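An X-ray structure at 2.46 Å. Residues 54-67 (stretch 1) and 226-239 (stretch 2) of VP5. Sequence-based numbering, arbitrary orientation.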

ATOM      1  N   THR A  54       7.580  -0.631  -1.128  1.00 24.60           N
ATOM      2  CA  THR A  54       7.095  -0.778   0.255  1.00 24.60           C
ATOM      3  C   THR A  54       6.575   0.562   0.814  1.00 27.72           C
ATOM      4  O   THR A  54       5.647   0.547   1.625  1.00 27.99           O
ATOM      5  CB  THR A  54       8.155  -1.393   1.192  1.00 37.17           C
ATOM      6  OG1 THR A  54       9.298  -0.544   1.275  1.00 40.78           O
ATOM      7  CG2 THR A  54       8.562  -2.810   0.787  1.00 35.77           C
ATOM      8  N   ASN A  55       7.149   1.710   0.382  1.00 23.02           N
ATOM      9  CA  ASN A  55       6.673   3.036   0.813  1.00 22.12           C
ATOM     10  C   ASN A  55       5.345   3.358   0.144  1.00 25.36           C
ATOM     11  O   ASN A  55       4.505   4.029   0.747  1.00 24.60           O
ATOM     12  CB  ASN A  55       7.697   4.133   0.512  1.00 19.17           C
ATOM     13  CG  ASN A  55       8.920   4.126   1.390  1.00 28.46           C
ATOM     14  OD1 ASN A  55       9.013   3.407   2.383  1.00 23.26           O
ATOM     15  ND2 ASN A  55       9.897   4.939   1.037  1.00 20.63           N
ATOM     16  N   ALA A  56       5.162   2.876  -1.107  1.00 22.06           N
ATOM     17  CA  ALA A  56       3.935   3.048  -1.883  1.00 21.88           C
ATOM     18  C   ALA A  56       2.847   2.117  -1.358  1.00 25.47           C
ATOM     19  O   ALA A  56       1.709   2.550  -1.179  1.00 25.05           O
ATOM     20  CB  ALA A  56       4.198   2.775  -3.355  1.00 22.56           C
ATOM     21  N   SER A  57       3.211   0.851  -1.064  1.00 21.64           N
ATOM     22  CA  SER A  57       2.296  -0.172  -0.548  1.00 21.33           C
ATOM     23  C   SER A  57       1.658   0.240   0.760  1.00 23.90           C
ATOM     24  O   SER A  57       0.521  -0.140   1.034  1.00 22.97           O
ATOM     25  CB  SER A  57       3.018  -1.501  -0.354  1.00 24.71           C
ATOM     26  OG  SER A  57       3.574  -1.966  -1.569  1.00 34.74           O
ATOM     27  N   THR A  58       2.392   1.008   1.576  1.00 20.12           N
ATOM     28  CA  THR A  58       1.907   1.418   2.876  1.00 19.55           C
ATOM     29  C   THR A  58       1.442   2.873   2.905  1.00 22.46           C
ATOM     30  O   THR A  58       0.279   3.111   3.212  1.00 21.60           O
ATOM     31  CB  THR A  58       2.961   1.157   3.969  1.00 28.88           C
ATOM     32  OG1 THR A  58       4.167   1.855   3.646  1.00 30.00           O
ATOM     33  CG2 THR A  58       3.241  -0.333   4.187  1.00 26.35           C
ATOM     34  N   ILE A  59       2.315   3.839   2.578  1.00 19.48           N
ATOM     35  CA  ILE A  59       1.976   5.257   2.725  1.00 19.70           C
ATOM     36  C   ILE A  59       1.634   6.016   1.418  1.00 24.29           C
ATOM     37  O   ILE A  59       0.573   6.639   1.366  1.00 24.76           O
ATOM     38  CB  ILE A  59       3.145   5.967   3.465  1.00 22.83           C
ATOM     39  CG1 ILE A  59       3.216   5.537   4.947  1.00 23.14           C
ATOM     40  CG2 ILE A  59       3.035   7.488   3.332  1.00 23.65           C
ATOM     41  CD1 ILE A  59       4.421   5.975   5.637  1.00 33.22           C
ATOM     42  N   VAL A  60       2.544   6.029   0.430  1.00 21.03           N
ATOM     43  CA  VAL A  60       2.450   6.855  -0.776  1.00 20.87           C
ATOM     44  C   VAL A  60       1.213   6.537  -1.629  1.00 26.28           C
ATOM     45  O   VAL A  60       0.562   7.480  -2.072  1.00 25.77           O
ATOM     46  CB  VAL A  60       3.761   6.804  -1.618  1.00 23.90           C
ATOM     47  CG1 VAL A  60       3.711   7.756  -2.809  1.00 23.60           C
ATOM     48  CG2 VAL A  60       4.973   7.128  -0.744  1.00 23.38           C
ATOM     49  N   ASP A  61       0.872   5.257  -1.844  1.00 24.53           N
ATOM     50  CA  ASP A  61      -0.281   4.912  -2.691  1.00 25.26           C
ATOM     51  C   ASP A  61      -1.630   4.986  -1.969  1.00 29.55           C
ATOM     52  O   ASP A  61      -2.662   4.908  -2.631  1.00 29.75           O
ATOM     53  CB  ASP A  61      -0.096   3.521  -3.323  1.00 27.54           C
ATOM     54  CG  ASP A  61       0.775   3.499  -4.570  1.00 40.48           C
ATOM     55  OD1 ASP A  61       1.385   4.548  -4.890  1.00 40.41           O
ATOM     56  OD2 ASP A  61       0.842   2.430  -5.233  1.00 47.41           O
ATOM     57  N   ASN A  62      -1.638   5.181  -0.639  1.00 25.50           N
ATOM     58  CA  ASN A  62      -2.886   5.214   0.121  1.00 25.47           C
ATOM     59  C   ASN A  62      -3.027   6.515   0.922  1.00 31.17           C
ATOM     60  O   ASN A  62      -2.957   6.503   2.149  1.00 31.07           O
ATOM     61  CB  ASN A  62      -2.982   3.980   1.044  1.00 23.74           C
ATOM     62  CG  ASN A  62      -2.494   2.689   0.421  1.00 32.44           C
ATOM     63  OD1 ASN A  62      -2.938   2.280  -0.644  1.00 26.51           O
ATOM     64  ND2 ASN A  62      -1.553   2.031   1.071  1.00 18.63           N
ATOM     65  N   GLN A  63      -3.251   7.632   0.226  1.00 29.36           N
ATOM     66  CA  GLN A  63      -3.422   8.950   0.847  1.00 29.79           C
ATOM     67  C   GLN A  63      -4.886   9.206   1.162  1.00 33.67           C
ATOM     68  O   GLN A  63      -5.203  10.108   1.943  1.00 34.49           O
ATOM     69  CB  GLN A  63      -2.897  10.080  -0.065  1.00 31.65           C
ATOM     70  CG  GLN A  63      -1.717   9.706  -0.962  1.00 50.35           C
ATOM     71  CD  GLN A  63      -2.126   9.127  -2.296  1.00 74.76           C
ATOM     72  OE1 GLN A  63      -3.235   8.611  -2.478  1.00 71.11           O
ATOM     73  NE2 GLN A  63      -1.229   9.205  -3.266  1.00 69.83           N
ATOM     74  N   ASN A  64      -5.782   8.411   0.552  1.00 28.94           N
ATOM     75  CA  ASN A  64      -7.231   8.555   0.675  1.00 28.25           C
ATOM     76  C   ASN A  64      -7.845   7.689   1.781  1.00 30.76           C
ATOM     77  O   ASN A  64      -9.075   7.618   1.879  1.00 31.32           O
ATOM     78  CB  ASN A  64      -7.894   8.247  -0.665  1.00 26.70           C
ATOM     79  CG  ASN A  64      -7.547   9.244  -1.737  1.00 43.28           C
ATOM     80  OD1 ASN A  64      -7.585  10.465  -1.530  1.00 38.05           O
ATOM     81  ND2 ASN A  64      -7.205   8.743  -2.915  1.00 33.00           N
ATOM     82  N   ILE A  65      -7.008   7.073   2.635  1.00 25.40           N
ATOM     83  CA  ILE A  65      -7.469   6.255   3.768  1.00 25.10           C
ATOM     84  C   ILE A  65      -7.486   7.112   5.052  1.00 29.23           C
ATOM     85  O   ILE A  65      -7.929   6.634   6.098  1.00 28.86           O
ATOM     86  CB  ILE A  65      -6.635   4.945   3.953  1.00 28.01           C
ATOM     87  CG1 ILE A  65      -5.136   5.242   4.205  1.00 27.77           C
ATOM     88  CG2 ILE A  65      -6.850   3.968   2.781  1.00 29.10           C
ATOM     89  CD1 ILE A  65      -4.384   4.234   4.925  1.00 34.70           C
ATOM     90  N   LEU A  66      -7.013   8.379   4.960  1.00 26.33           N
ATOM     91  CA  LEU A  66      -6.936   9.331   6.069  1.00 26.73           C
ATOM     92  C   LEU A  66      -8.320   9.787   6.534  1.00 33.49           C
ATOM     93  O   LEU A  66      -8.457  10.202   7.689  1.00 33.42           O
ATOM     94  CB  LEU A  66      -6.052  10.537   5.730  1.00 26.57           C
ATOM     95  CG  LEU A  66      -4.548  10.260   5.653  1.00 30.76           C
ATOM     96  CD1 LEU A  66      -3.838  11.353   4.898  1.00 30.98           C
ATOM     97  CD2 LEU A  66      -3.926  10.085   7.036  1.00 32.90           C
ATOM     98  N   ASP A  67      -9.355   9.664   5.667  1.00 31.84           N
ATOM     99  CA  ASP A  67     -10.749   9.946   6.041  1.00 32.69           C
ATOM    100  C   ASP A  67     -11.170   8.916   7.099  1.00 35.74           C
ATOM    101  O   ASP A  67     -11.909   9.242   8.032  1.00 36.66           O
ATOM    102  CB  ASP A  67     -11.683   9.909   4.813  1.00 35.50           C
ATOM    103  CG  ASP A  67     -12.124  11.268   4.283  1.00 52.09           C
ATOM    104  OD1 ASP A  67     -12.330  12.193   5.105  1.00 54.09           O
ATOM    105  OD2 ASP A  67     -12.292  11.398   3.049  1.00 59.58           O
ATOM    106  N   SER A 226       7.651  15.645  -2.238  1.00 24.24           N
ATOM    107  CA  SER A 226       6.459  16.151  -2.930  1.00 23.45           C
ATOM    108  C   SER A 226       5.296  15.158  -2.870  1.00 26.65           C
ATOM    109  O   SER A 226       4.152  15.561  -3.081  1.00 26.45           O
ATOM    110  CB  SER A 226       6.774  16.430  -4.395  1.00 26.15           C
ATOM    111  OG  SER A 226       7.391  17.692  -4.540  1.00 35.99           O
ATOM    112  N   ASN A 227       5.598  13.855  -2.661  1.00 22.00           N
ATOM    113  CA  ASN A 227       4.600  12.786  -2.569  1.00 20.79           C
ATOM    114  C   ASN A 227       4.211  12.509  -1.113  1.00 23.55           C
ATOM    115  O   ASN A 227       3.144  11.953  -0.863  1.00 23.15           O
ATOM    116  CB  ASN A 227       5.122  11.511  -3.227  1.00 20.20           C
ATOM    117  CG  ASN A 227       5.244  11.585  -4.729  1.00 37.15           C
ATOM    118  OD1 ASN A 227       4.698  12.476  -5.392  1.00 28.68           O
ATOM    119  ND2 ASN A 227       5.957  10.625  -5.300  1.00 29.24           N
ATOM    120  N   TRP A 228       5.069  12.911  -0.167  1.00 19.62           N
ATOM    121  CA  TRP A 228       4.880  12.726   1.270  1.00 19.42           C
ATOM    122  C   TRP A 228       4.218  13.951   1.920  1.00 25.25           C
ATOM    123  O   TRP A 228       3.438  13.785   2.857  1.00 25.17           O
ATOM    124  CB  TRP A 228       6.232  12.430   1.931  1.00 18.01           C
ATOM    125  CG  TRP A 228       6.786  11.077   1.589  1.00 18.08           C
ATOM    126  CD1 TRP A 228       7.308  10.676   0.391  1.00 20.65           C
ATOM    127  CD2 TRP A 228       6.858   9.940   2.460  1.00 17.54           C
ATOM    128  NE1 TRP A 228       7.708   9.361   0.464  1.00 19.70           N
ATOM    129  CE2 TRP A 228       7.442   8.884   1.724  1.00 21.01           C
ATOM    130  CE3 TRP A 228       6.506   9.718   3.802  1.00 18.66           C
ATOM    131  CZ2 TRP A 228       7.684   7.626   2.289  1.00 19.91           C
ATOM    132  CZ3 TRP A 228       6.723   8.466   4.352  1.00 20.08           C
ATOM    133  CH2 TRP A 228       7.307   7.435   3.600  1.00 20.37           C
ATOM    134  N   LYS A 229       4.507  15.169   1.408  1.00 23.19           N
ATOM    135  CA  LYS A 229       3.939  16.436   1.891  1.00 23.67           C
ATOM    136  C   LYS A 229       2.390  16.451   1.811  1.00 28.27           C
ATOM    137  O   LYS A 229       1.787  16.829   2.819  1.00 28.55           O
ATOM    138  CB  LYS A 229       4.541  17.649   1.154  1.00 26.46           C
ATOM    139  CG  LYS A 229       3.970  19.009   1.555  1.00 40.12           C
ATOM    140  CD  LYS A 229       4.234  19.354   3.009  1.00 49.02           C
ATOM    141  CE  LYS A 229       3.893  20.787   3.311  1.00 55.10           C
ATOM    142  NZ  LYS A 229       3.792  21.017   4.778  1.00 59.16           N
ATOM    143  N   PRO A 230       1.707  16.037   0.705  1.00 24.38           N
ATOM    144  CA  PRO A 230       0.232  16.046   0.721  1.00 24.04           C
ATOM    145  C   PRO A 230      -0.355  15.104   1.776  1.00 27.37           C
ATOM    146  O   PRO A 230      -1.372  15.454   2.375  1.00 27.54           O
ATOM    147  CB  PRO A 230      -0.148  15.589  -0.693  1.00 25.38           C
ATOM    148  CG  PRO A 230       1.059  15.821  -1.514  1.00 29.84           C
ATOM    149  CD  PRO A 230       2.200  15.546  -0.597  1.00 25.32           C
ATOM    150  N   ILE A 231       0.284  13.927   2.015  1.00 22.86           N
ATOM    151  CA  ILE A 231      -0.176  12.948   3.013  1.00 22.17           C
ATOM    152  C   ILE A 231      -0.012  13.540   4.425  1.00 27.31           C
ATOM    153  O   ILE A 231      -0.948  13.435   5.220  1.00 27.41           O
ATOM    154  CB  ILE A 231       0.510  11.560   2.881  1.00 24.17           C
ATOM    155  CG1 ILE A 231       0.359  11.008   1.459  1.00 24.07           C
ATOM    156  CG2 ILE A 231      -0.059  10.565   3.906  1.00 24.34           C
ATOM    157  CD1 ILE A 231       1.342   9.964   1.080  1.00 33.77           C
ATOM    158  N   TYR A 232       1.151  14.183   4.721  1.00 24.00           N
ATOM    159  CA  TYR A 232       1.411  14.831   6.013  1.00 24.51           C
ATOM    160  C   TYR A 232       0.384  15.942   6.281  1.00 30.51           C
ATOM    161  O   TYR A 232      -0.168  15.992   7.379  1.00 30.41           O
ATOM    162  CB  TYR A 232       2.851  15.405   6.109  1.00 25.89           C
ATOM    163  CG  TYR A 232       3.018  16.367   7.271  1.00 28.06           C
ATOM    164  CD1 TYR A 232       3.128  15.902   8.578  1.00 29.97           C
ATOM    165  CD2 TYR A 232       2.950  17.748   7.073  1.00 29.34           C
ATOM    166  CE1 TYR A 232       3.191  16.780   9.657  1.00 31.26           C
ATOM    167  CE2 TYR A 232       3.009  18.636   8.147  1.00 30.90           C
ATOM    168  CZ  TYR A 232       3.138  18.148   9.438  1.00 39.05           C
ATOM    169  OH  TYR A 232       3.208  19.018  10.502  1.00 41.06           O
ATOM    170  N   ASP A 233       0.179  16.852   5.297  1.00 28.53           N
ATOM    171  CA  ASP A 233      -0.740  17.995   5.363  1.00 29.30           C
ATOM    172  C   ASP A 233      -2.168  17.554   5.642  1.00 33.69           C
ATOM    173  O   ASP A 233      -2.818  18.167   6.488  1.00 34.92           O
ATOM    174  CB  ASP A 233      -0.695  18.823   4.063  1.00 31.46           C
ATOM    175  CG  ASP A 233       0.518  19.715   3.902  1.00 42.70           C
ATOM    176  OD1 ASP A 233       1.253  19.905   4.897  1.00 43.92           O
ATOM    177  OD2 ASP A 233       0.725  20.238   2.781  1.00 49.25           O
ATOM    178  N   GLU A 234      -2.647  16.495   4.948  1.00 29.11           N
ATOM    179  CA  GLU A 234      -3.986  15.921   5.130  1.00 29.09           C
ATOM    180  C   GLU A 234      -4.089  15.284   6.522  1.00 33.32           C
ATOM    181  O   GLU A 234      -5.117  15.439   7.176  1.00 33.48           O
ATOM    182  CB  GLU A 234      -4.305  14.893   4.024  1.00 29.90           C
ATOM    183  CG  GLU A 234      -5.784  14.555   3.895  1.00 39.97           C
ATOM    184  CD  GLU A 234      -6.156  13.609   2.765  1.00 66.10           C
ATOM    185  OE1 GLU A 234      -5.658  13.799   1.631  1.00 67.10           O
ATOM    186  OE2 GLU A 234      -6.970  12.688   3.010  1.00 59.82           O
ATOM    187  N   MET A 235      -3.013  14.608   6.982  1.00 29.65           N
ATOM    188  CA  MET A 235      -2.929  13.997   8.309  1.00 29.73           C
ATOM    189  C   MET A 235      -2.973  15.084   9.390  1.00 34.66           C
ATOM    190  O   MET A 235      -3.617  14.901  10.425  1.00 34.82           O
ATOM    191  CB  MET A 235      -1.646  13.165   8.432  1.00 31.72           C
ATOM    192  CG  MET A 235      -1.688  12.122   9.532  1.00 35.14           C
ATOM    193  SD  MET A 235      -0.097  11.274   9.738  1.00 39.17           S
ATOM    194  CE  MET A 235      -0.061  10.266   8.247  1.00 34.98           C
ATOM    195  N   ASP A 236      -2.303  16.223   9.127  1.00 31.55           N
ATOM    196  CA  ASP A 236      -2.247  17.384  10.012  1.00 31.99           C
ATOM    197  C   ASP A 236      -3.604  18.088  10.040  1.00 34.61           C
ATOM    198  O   ASP A 236      -4.006  18.586  11.090  1.00 34.46           O
ATOM    199  CB  ASP A 236      -1.134  18.349   9.571  1.00 34.65           C
ATOM    200  CG  ASP A 236      -0.796  19.393  10.612  1.00 50.48           C
ATOM    201  OD1 ASP A 236      -0.231  19.020  11.668  1.00 52.44           O
ATOM    202  OD2 ASP A 236      -1.096  20.583  10.376  1.00 57.71           O
ATOM    203  N   THR A 237      -4.316  18.100   8.890  1.00 29.96           N
ATOM    204  CA  THR A 237      -5.658  18.679   8.754  1.00 29.40           C
ATOM    205  C   THR A 237      -6.626  17.845   9.609  1.00 32.64           C
ATOM    206  O   THR A 237      -7.426  18.418  10.353  1.00 33.45           O
ATOM    207  CB  THR A 237      -6.066  18.758   7.267  1.00 32.05           C
ATOM    208  OG1 THR A 237      -5.144  19.602   6.571  1.00 30.25           O
ATOM    209  CG2 THR A 237      -7.483  19.280   7.063  1.00 28.05           C
ATOM    210  N   VAL A 238      -6.506  16.499   9.541  1.00 27.18           N
ATOM    211  CA  VAL A 238      -7.323  15.535  10.289  1.00 26.20           C
ATOM    212  C   VAL A 238      -7.147  15.776  11.801  1.00 30.00           C
ATOM    213  O   VAL A 238      -8.146  15.889  12.505  1.00 29.74           O
ATOM    214  CB  VAL A 238      -7.004  14.067   9.867  1.00 28.93           C
ATOM    215  CG1 VAL A 238      -7.450  13.055  10.920  1.00 28.91           C
ATOM    216  CG2 VAL A 238      -7.638  13.740   8.520  1.00 28.27           C
ATOM    217  N   LEU A 239      -5.891  15.908  12.277  1.00 26.38           N
ATOM    218  CA  LEU A 239      -5.569  16.135  13.687  1.00 26.25           C
ATOM    219  C   LEU A 239      -6.193  17.429  14.206  1.00 31.69           C
ATOM    220  O   LEU A 239      -6.748  17.426  15.302  1.00 32.93           O
ATOM    221  CB  LEU A 239      -4.041  16.139  13.899  1.00 26.10           C
ATOM    222  CG  LEU A 239      -3.498  16.481  15.298  1.00 30.80           C
ATOM    223  CD1 LEU A 239      -3.914  15.461  16.333  1.00 31.11           C
ATOM    224  CD2 LEU A 239      -2.002  16.603  15.278  1.00 32.43           C
TER

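The two stretches run side by side in nearly the same direction, 21° between helix axes that approach to 11.3 Å. No hydrogen bond crosses between them; shape carries the contact, burying 650 Å² over both sides.

Trp228 offers a flat ring for stretch 1 to pack on. Ile59 lays CG2 over one face of its six-membered ring, 4.2 Å from the centroid, a CH-pi contact, while its CD1 meets Trp228 CZ3 at 3.6 Å. Asn55 ND2, hydrogen-bonded elsewhere in the structure, lies 3.7 Å from Trp228 CZ2 at the ring edge, and Val60 CG2 lies 3.7 Å from Trp228 NE1.

Ile231 is the central bump. Its CD1 presses against the backbone at Ile59 and Val60, 3.4 Å from Ile59 O, 3.8 Å from Ile59 CG2 and 3.8 Å from Val60 CA, and its CG1 lies 3.4 Å from Gln63 CG. Here the backbones come close, with the CA atoms of Gln63 and Ile231 5.6 Å apart.

Further along the chain, Leu66 returns the gesture and buries more area than any other residue here. Its CD1 sits 3.6 Å from Ile231 O and 4.0 Å from Ile231 CG2; its CD2 reaches Met235 CG at 3.9 Å. Gln63 O and Glu234 OE2, both acceptors, stand 3.3 Å apart without bonding. The rule is reciprocal: each stretch sends a branched side chain against the other's backbone.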